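Local coordinates for 3-phosphoshikimate 1-carboxyvinyltransferase (Streptomyces sviceus, PDB 7M0O), which probably transfers the enolpyruvyl group of phosphoenolpyruvate to the 5-hydroxyl of shikimate 3-phosphate, a late step on the route to chorismate, at residues A[38-43]-A[48-53]; A[16-21]-A[25-30]. One frame throughout, in Å; residues are numbered along the deposited sequence.

Contact 1: residues A[38-43]-A[48-53]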
ATOM      1  N   GLY A  38       5.387   8.711  13.808  1.00 13.92           N
ATOM      2  CA  GLY A  38       6.148   9.931  13.603  1.00 14.03           C
ATOM      3  C   GLY A  38       5.365  11.002  12.858  1.00 11.58           C
ATOM      4  O   GLY A  38       5.524  12.198  13.142  1.00 13.18           O
ATOM      5  N   PHE A  39       4.513  10.592  11.914  1.00 15.60           N
ATOM      6  CA  PHE A  39       3.623  11.533  11.223  1.00 14.42           C
ATOM      7  C   PHE A  39       2.707  12.231  12.220  1.00 15.07           C
ATOM      8  O   PHE A  39       2.612  13.468  12.245  1.00 13.89           O
ATOM      9  CB  PHE A  39       2.801  10.781  10.164  1.00 16.97           C
ATOM     10  CG  PHE A  39       2.244  11.647   9.033  1.00 13.19           C
ATOM     11  CD1 PHE A  39       2.384  11.240   7.719  1.00 22.39           C
ATOM     12  CD2 PHE A  39       1.519  12.799   9.295  1.00 23.64           C
ATOM     13  CE1 PHE A  39       1.841  11.994   6.672  1.00 22.27           C
ATOM     14  CE2 PHE A  39       0.983  13.563   8.261  1.00 19.00           C
ATOM     15  CZ  PHE A  39       1.142  13.158   6.953  1.00 20.59           C
ATOM     16  N   ALA A  40       2.010  11.443  13.046  1.00 14.65           N
ATOM     17  CA  ALA A  40       1.163  12.008  14.090  1.00 15.58           C
ATOM     18  C   ALA A  40       1.951  12.932  15.007  1.00 14.01           C
ATOM     19  O   ALA A  40       1.483  14.024  15.343  1.00 16.96           O
ATOM     20  CB  ALA A  40       0.508  10.881  14.896  1.00 22.36           C
ATOM     21  N   GLU A  41       3.143  12.498  15.452  1.00 18.04           N
ATOM     22  CA  GLU A  41       3.967  13.346  16.313  1.00 14.38           C
ATOM     23  C   GLU A  41       4.344  14.652  15.619  1.00 14.08           C
ATOM     24  O   GLU A  41       4.378  15.714  16.250  1.00 16.14           O
ATOM     25  CB  GLU A  41       5.248  12.619  16.737  1.00 14.37           C
ATOM     26  CG  GLU A  41       5.062  11.338  17.565  1.00 25.87           C
ATOM     27  CD  GLU A  41       6.389  10.612  17.824  1.00 39.78           C
ATOM     28  OE1 GLU A  41       7.457  11.254  17.718  1.00 39.05           O
ATOM     29  OE2 GLU A  41       6.368   9.393  18.122  1.00 41.10           O
ATOM     30  N   GLY A  42       4.681  14.577  14.330  1.00 12.99           N
ATOM     31  CA  GLY A  42       5.031  15.778  13.592  1.00 15.38           C
ATOM     32  C   GLY A  42       3.859  16.726  13.477  1.00 17.75           C
ATOM     33  O   GLY A  42       4.019  17.941  13.608  1.00 16.24           O
ATOM     34  N   LEU A  43       2.663  16.181  13.237  1.00 14.76           N
ATOM     35  CA  LEU A  43       1.458  17.008  13.201  1.00 15.49           C
ATOM     36  C   LEU A  43       1.245  17.734  14.521  1.00 16.48           C
ATOM     37  O   LEU A  43       0.876  18.911  14.542  1.00 16.87           O
ATOM     38  CB  LEU A  43       0.240  16.141  12.877  1.00 13.36           C
ATOM     39  CG  LEU A  43       0.118  15.672  11.424  1.00 11.89           C
ATOM     40  CD1 LEU A  43      -1.112  14.804  11.273  1.00 12.24           C
ATOM     41  CD2 LEU A  43       0.035  16.893  10.478  1.00 11.45           C
ATOM     42  N   TYR A  48      -1.263  20.856  15.071  1.00 17.94           N
ATOM     43  CA  TYR A  48      -2.523  20.182  14.811  1.00 14.70           C
ATOM     44  C   TYR A  48      -2.966  19.398  16.043  1.00 14.10           C
ATOM     45  O   TYR A  48      -2.147  18.897  16.816  1.00 17.81           O
ATOM     46  CB  TYR A  48      -2.397  19.219  13.624  1.00 14.32           C
ATOM     47  CG  TYR A  48      -2.048  19.821  12.270  1.00 13.29           C
ATOM     48  CD1 TYR A  48      -0.765  20.282  11.995  1.00 12.40           C
ATOM     49  CD2 TYR A  48      -2.982  19.852  11.245  1.00 12.05           C
ATOM     50  CE1 TYR A  48      -0.426  20.800  10.753  1.00 12.97           C
ATOM     51  CE2 TYR A  48      -2.659  20.373   9.991  1.00 10.56           C
ATOM     52  CZ  TYR A  48      -1.374  20.846   9.754  1.00 13.07           C
ATOM     53  OH  TYR A  48      -1.018  21.356   8.522  1.00 14.46           O
ATOM     54  N   ARG A  49      -4.279  19.301  16.220  1.00 14.75           N
ATOM     55  CA  ARG A  49      -4.861  18.504  17.294  1.00 19.64           C
ATOM     56  C   ARG A  49      -5.096  17.093  16.777  1.00 17.61           C
ATOM     57  O   ARG A  49      -5.860  16.903  15.827  1.00 17.28           O
ATOM     58  CB  ARG A  49      -6.180  19.105  17.767  1.00 20.55           C
ATOM     59  CG  ARG A  49      -6.072  20.503  18.355  1.00 27.93           C
ATOM     60  CD  ARG A  49      -7.412  20.912  18.946  1.00 25.01           C
ATOM     61  NE  ARG A  49      -7.895  19.924  19.919  1.00 32.84           N
ATOM     62  CZ  ARG A  49      -8.939  19.112  19.728  1.00 43.06           C
ATOM     63  NH1 ARG A  49      -9.630  19.160  18.597  1.00 38.68           N
ATOM     64  NH2 ARG A  49      -9.301  18.254  20.679  1.00 36.07           N
ATOM     65  N   VAL A  50      -4.462  16.109  17.411  1.00 19.55           N
ATOM     66  CA  VAL A  50      -4.561  14.708  17.014  1.00 15.31           C
ATOM     67  C   VAL A  50      -4.958  13.902  18.242  1.00 14.95           C
ATOM     68  O   VAL A  50      -4.200  13.841  19.218  1.00 17.72           O
ATOM     69  CB  VAL A  50      -3.242  14.179  16.424  1.00 23.76           C
ATOM     70  CG1 VAL A  50      -3.356  12.686  16.091  1.00 23.82           C
ATOM     71  CG2 VAL A  50      -2.840  14.999  15.182  1.00 15.97           C
ATOM     72  N   GLY A  51      -6.127  13.280  18.192  1.00 15.55           N
ATOM     73  CA  GLY A  51      -6.614  12.409  19.262  1.00 16.18           C
ATOM     74  C   GLY A  51      -6.696  10.985  18.766  1.00 17.55           C
ATOM     75  O   GLY A  51      -7.053  10.737  17.608  1.00 19.14           O
ATOM     76  N   ARG A  52      -6.339  10.031  19.627  1.00 16.74           N
ATOM     77  CA  ARG A  52      -6.258   8.652  19.179  1.00 19.03           C
ATOM     78  C   ARG A  52      -6.860   7.706  20.209  1.00 17.32           C
ATOM     79  O   ARG A  52      -6.821   7.959  21.418  1.00 21.28           O
ATOM     80  CB  ARG A  52      -4.809   8.255  18.870  1.00 22.36           C
ATOM     81  CG  ARG A  52      -4.201   9.050  17.695  1.00 22.31           C
ATOM     82  CD  ARG A  52      -2.810   8.570  17.337  1.00 26.43           C
ATOM     83  NE  ARG A  52      -1.847   8.835  18.405  1.00 26.98           N
ATOM     84  CZ  ARG A  52      -0.592   8.399  18.394  1.00 30.11           C
ATOM     85  NH1 ARG A  52      -0.154   7.678  17.373  1.00 32.68           N
ATOM     86  NH2 ARG A  52       0.221   8.675  19.408  1.00 34.33           N
ATOM     87  N   THR A  53      -7.450   6.615  19.693  1.00 16.82           N
ATOM     88  CA  THR A  53      -7.887   5.451  20.463  1.00 13.30           C
ATOM     89  C   THR A  53      -7.210   4.240  19.831  1.00 14.98           C
ATOM     90  O   THR A  53      -6.522   4.382  18.811  1.00 17.32           O
ATOM     91  CB  THR A  53      -9.415   5.282  20.468  1.00 16.22           C
ATOM     92  OG1 THR A  53      -9.890   4.894  19.168  1.00 19.70           O
ATOM     93  CG2 THR A  53     -10.122   6.547  20.920  1.00 17.25           C
TER
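Leu43 and Tyr48 bring the last turn of helix 34-45 against the start of the segment that follows: the axes of helix segment 38-43 and strand 50-52 come within 9.5 Å, their directions 139° apart, so the strand runs back obliquely against the helix. The turn is fastened by one backbone bond, Tyr48 N to Leu43 O at 2.9 Å, with an N-H...O angle of 156° and the donor tilted out of the carbonyl plane.

Beside that bond the two side chains meet in a CH-pi contact. Leu43 CD2 sits 3.9 Å from the centroid of the Tyr48 ring, almost on the ring normal, so that one methyl branch rests on the face. Tyr48 has CG anti to its carbonyl carbon (chi1 -62°), and this rotation sets Tyr48 CD1 3.3 Å from Leu43 O. An alanine in place of Tyr48 is likely to leave Leu43 CD2 without the aromatic face it rests on and to open a gap beside Ala19, Arg62 and Pro66, which also touch the ring.

Farther along, Val50 turns its CG2 to Leu43 CB at 4.0 Å, while its CG1 stands more loosely near Ala40. Arg52 closes the row: its chain bends at chi3 and lays one face of the guanidinium over the methyl of Ala40, with NH1 4.1 Å from CB. The charge itself is met by a salt bridge from NH1 to Glu37, which lies on the same helix, and by a cation-pi contact with Trp57.

This is a helix packed on one face of a four-stranded mixed sheet, joined to its edge strand by a short connection, an alpha/beta packing characteristic of the EPSP synthase fold.

Contact 2: residues A[16-21]-A[25-30]; sequences FLAAAA and TTLVRP
Ala18 and Thr25 face one another at the point where helix 8-20 hands over to strand 24-28, their CA atoms 5.2 Å apart. The Ala18 methyl points at the strand and Thr25 returns the gesture with its own: CG2 lies 3.6 Å from Ala18 CB. Thr25 can do this because CG2 is anti to the backbone N, while its hydroxyl, anti to the carbonyl carbon (chi1 -71°), is directed along the helix end toward Ala21. The threonine thus divides its two branches, the methyl for packing and OG1 for a polar link.

That link runs through a water. It donates to Ala18 O at 2.8 Å and accepts from Thr25 OG1 at 2.7 Å, so one molecule joins the last turn of the helix to the strand. Two residues on, Leu27 brings CD1 to the same methyl from a direction roughly at right angles to that of Thr25 CG2, 4.2 Å from Ala18 CB, and Val59 of strand 56-60 touches Ala18 as well.

A small residue on the helix lets the strand come close, and the chemistry is mainly apolar; the bridging water gives the buried Ala18 carbonyl and the Thr25 hydroxyl a shared partner.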
ATOM      1  N   PHE A  16      -2.593  12.752   5.578  1.00 11.95           N
ATOM      2  CA  PHE A  16      -2.492  14.044   4.904  1.00 10.25           C
ATOM      3  C   PHE A  16      -3.863  14.684   4.753  1.00 12.62           C
ATOM      4  O   PHE A  16      -4.053  15.862   5.073  1.00 14.45           O
ATOM      5  CB  PHE A  16      -1.824  13.857   3.538  1.00 10.90           C
ATOM      6  CG  PHE A  16      -1.551  15.148   2.794  1.00 13.87           C
ATOM      7  CD1 PHE A  16      -2.601  15.915   2.280  1.00 12.21           C
ATOM      8  CD2 PHE A  16      -0.247  15.581   2.572  1.00 17.25           C
ATOM      9  CE1 PHE A  16      -2.364  17.104   1.582  1.00 13.06           C
ATOM     10  CE2 PHE A  16       0.001  16.776   1.865  1.00 16.61           C
ATOM     11  CZ  PHE A  16      -1.059  17.527   1.372  1.00 13.37           C
ATOM     12  N   LEU A  17      -4.820  13.929   4.212  1.00 14.02           N
ATOM     13  CA  LEU A  17      -6.156  14.470   3.977  1.00 12.96           C
ATOM     14  C   LEU A  17      -6.825  14.897   5.284  1.00 13.29           C
ATOM     15  O   LEU A  17      -7.480  15.953   5.338  1.00 12.65           O
ATOM     16  CB  LEU A  17      -6.991  13.432   3.230  1.00 11.95           C
ATOM     17  CG  LEU A  17      -6.463  13.175   1.814  1.00 14.10           C
ATOM     18  CD1 LEU A  17      -6.956  11.857   1.233  1.00 11.67           C
ATOM     19  CD2 LEU A  17      -6.903  14.326   0.914  1.00 13.84           C
ATOM     20  N   ALA A  18      -6.663  14.095   6.351  1.00 11.35           N
ATOM     21  CA  ALA A  18      -7.241  14.446   7.648  1.00 11.04           C
ATOM     22  C   ALA A  18      -6.648  15.742   8.183  1.00 13.49           C
ATOM     23  O   ALA A  18      -7.351  16.545   8.801  1.00 13.36           O
ATOM     24  CB  ALA A  18      -7.031  13.318   8.664  1.00 12.37           C
ATOM     25  N   ALA A  19      -5.344  15.943   7.984  1.00 12.38           N
ATOM     26  CA  ALA A  19      -4.701  17.176   8.416  1.00 12.61           C
ATOM     27  C   ALA A  19      -5.186  18.386   7.629  1.00 12.78           C
ATOM     28  O   ALA A  19      -5.294  19.485   8.186  1.00 12.53           O
ATOM     29  CB  ALA A  19      -3.189  17.040   8.271  1.00 14.62           C
ATOM     30  N   ALA A  20      -5.435  18.222   6.327  1.00 12.18           N
ATOM     31  CA  ALA A  20      -5.626  19.371   5.447  1.00 11.59           C
ATOM     32  C   ALA A  20      -7.089  19.770   5.276  1.00 14.26           C
ATOM     33  O   ALA A  20      -7.357  20.881   4.804  1.00 19.25           O
ATOM     34  CB  ALA A  20      -5.003  19.087   4.070  1.00 13.67           C
ATOM     35  N   ALA A  21      -8.030  18.929   5.690  1.00 14.55           N
ATOM     36  CA  ALA A  21      -9.428  19.160   5.365  1.00 14.69           C
ATOM     37  C   ALA A  21     -10.068  20.198   6.291  1.00 17.95           C
ATOM     38  O   ALA A  21      -9.524  20.593   7.325  1.00 18.15           O
ATOM     39  CB  ALA A  21     -10.203  17.846   5.425  1.00 14.29           C
ATOM     40  N   THR A  25     -11.737  15.113  10.957  1.00 12.84           N
ATOM     41  CA  THR A  25     -11.748  13.830  10.267  1.00 16.04           C
ATOM     42  C   THR A  25     -11.497  12.703  11.257  1.00 14.57           C
ATOM     43  O   THR A  25     -10.631  12.808  12.129  1.00 13.83           O
ATOM     44  CB  THR A  25     -10.685  13.781   9.168  1.00 10.88           C
ATOM     45  OG1 THR A  25     -11.077  14.632   8.107  1.00 13.83           O
ATOM     46  CG2 THR A  25     -10.505  12.364   8.618  1.00 16.25           C
ATOM     47  N   THR A  26     -12.259  11.624  11.105  1.00 13.46           N
ATOM     48  CA  THR A  26     -12.052  10.398  11.866  1.00 15.04           C
ATOM     49  C   THR A  26     -11.530   9.326  10.913  1.00 18.47           C
ATOM     50  O   THR A  26     -12.174   9.018   9.903  1.00 19.83           O
ATOM     51  CB  THR A  26     -13.350   9.959  12.544  1.00 21.21           C
ATOM     52  OG1 THR A  26     -13.851  11.041  13.342  1.00 23.14           O
ATOM     53  CG2 THR A  26     -13.126   8.733  13.436  1.00 22.15           C
ATOM     54  N   LEU A  27     -10.348   8.794  11.215  1.00 13.90           N
ATOM     55  CA  LEU A  27      -9.755   7.688  10.478  1.00 15.06           C
ATOM     56  C   LEU A  27      -9.990   6.408  11.269  1.00 17.23           C
ATOM     57  O   LEU A  27      -9.599   6.317  12.440  1.00 17.92           O
ATOM     58  CB  LEU A  27      -8.260   7.912  10.270  1.00 16.86           C
ATOM     59  CG  LEU A  27      -7.867   9.223   9.583  1.00 14.98           C
ATOM     60  CD1 LEU A  27      -6.370   9.248   9.357  1.00 14.84           C
ATOM     61  CD2 LEU A  27      -8.620   9.347   8.268  1.00 12.29           C
ATOM     62  N   VAL A  28     -10.607   5.418  10.635  1.00 13.29           N
ATOM     63  CA  VAL A  28     -10.941   4.167  11.311  1.00 14.69           C
ATOM     64  C   VAL A  28      -9.928   3.090  10.924  1.00 20.87           C
ATOM     65  O   VAL A  28      -9.670   2.857   9.736  1.00 15.09           O
ATOM     66  CB  VAL A  28     -12.383   3.747  10.982  1.00 22.74           C
ATOM     67  CG1 VAL A  28     -12.776   2.528  11.774  1.00 16.43           C
ATOM     68  CG2 VAL A  28     -13.334   4.905  11.273  1.00 23.21           C
ATOM     69  N   ARG A  29      -9.356   2.429  11.934  1.00 18.00           N
ATOM     70  CA  ARG A  29      -8.353   1.373  11.808  1.00 16.36           C
ATOM     71  C   ARG A  29      -7.133   1.759  10.974  1.00 16.68           C
ATOM     72  O   ARG A  29      -6.691   0.952  10.143  1.00 15.35           O
ATOM     73  CB  ARG A  29      -8.970   0.105  11.208  1.00 21.33           C
ATOM     74  CG  ARG A  29     -10.334  -0.309  11.774  1.00 30.64           C
ATOM     75  CD  ARG A  29     -10.322  -0.377  13.291  1.00 34.96           C
ATOM     76  NE  ARG A  29     -11.042  -1.539  13.811  1.00 38.56           N
ATOM     77  CZ  ARG A  29     -12.367  -1.648  13.855  1.00 37.74           C
ATOM     78  NH1 ARG A  29     -13.143  -0.669  13.406  1.00 40.05           N
ATOM     79  NH2 ARG A  29     -12.919  -2.749  14.350  1.00 39.81           N
ATOM     80  N   PRO A  30      -6.535   2.935  11.160  1.00 15.10           N
ATOM     81  CA  PRO A  30      -5.285   3.225  10.444  1.00 14.99           C
ATOM     82  C   PRO A  30      -4.173   2.277  10.884  1.00 12.20           C
ATOM     83  O   PRO A  30      -4.198   1.705  11.974  1.00 20.65           O
ATOM     84  CB  PRO A  30      -4.968   4.668  10.850  1.00 16.32           C
ATOM     85  CG  PRO A  30      -5.529   4.769  12.229  1.00 22.58           C
ATOM     86  CD  PRO A  30      -6.811   3.962  12.186  1.00 21.18           C
TER
HETATM   87  O   HOH W   1     -10.074  17.006   8.742  1.00 15.73           O

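Following the chain from the N terminus, helix 8-20 runs into strand 24-28, and contact 2 closes that first turn between 16-21 and 25-30. Helix 34-45 then follows, and contact 1 closes a second turn onto strand 50-52. The two loops lie in series, neither enclosing nor crossing the other, with centres 10 Å apart. They nevertheless meet in space, for Tyr48 and Leu43 both pack on Ala19, and Phe39 reaches Phe16. Strands 24-28 and 50-52 belong to one mixed sheet, separated in it by strand 56-60, so the pair of contacts sets two consecutive helices against a common sheet.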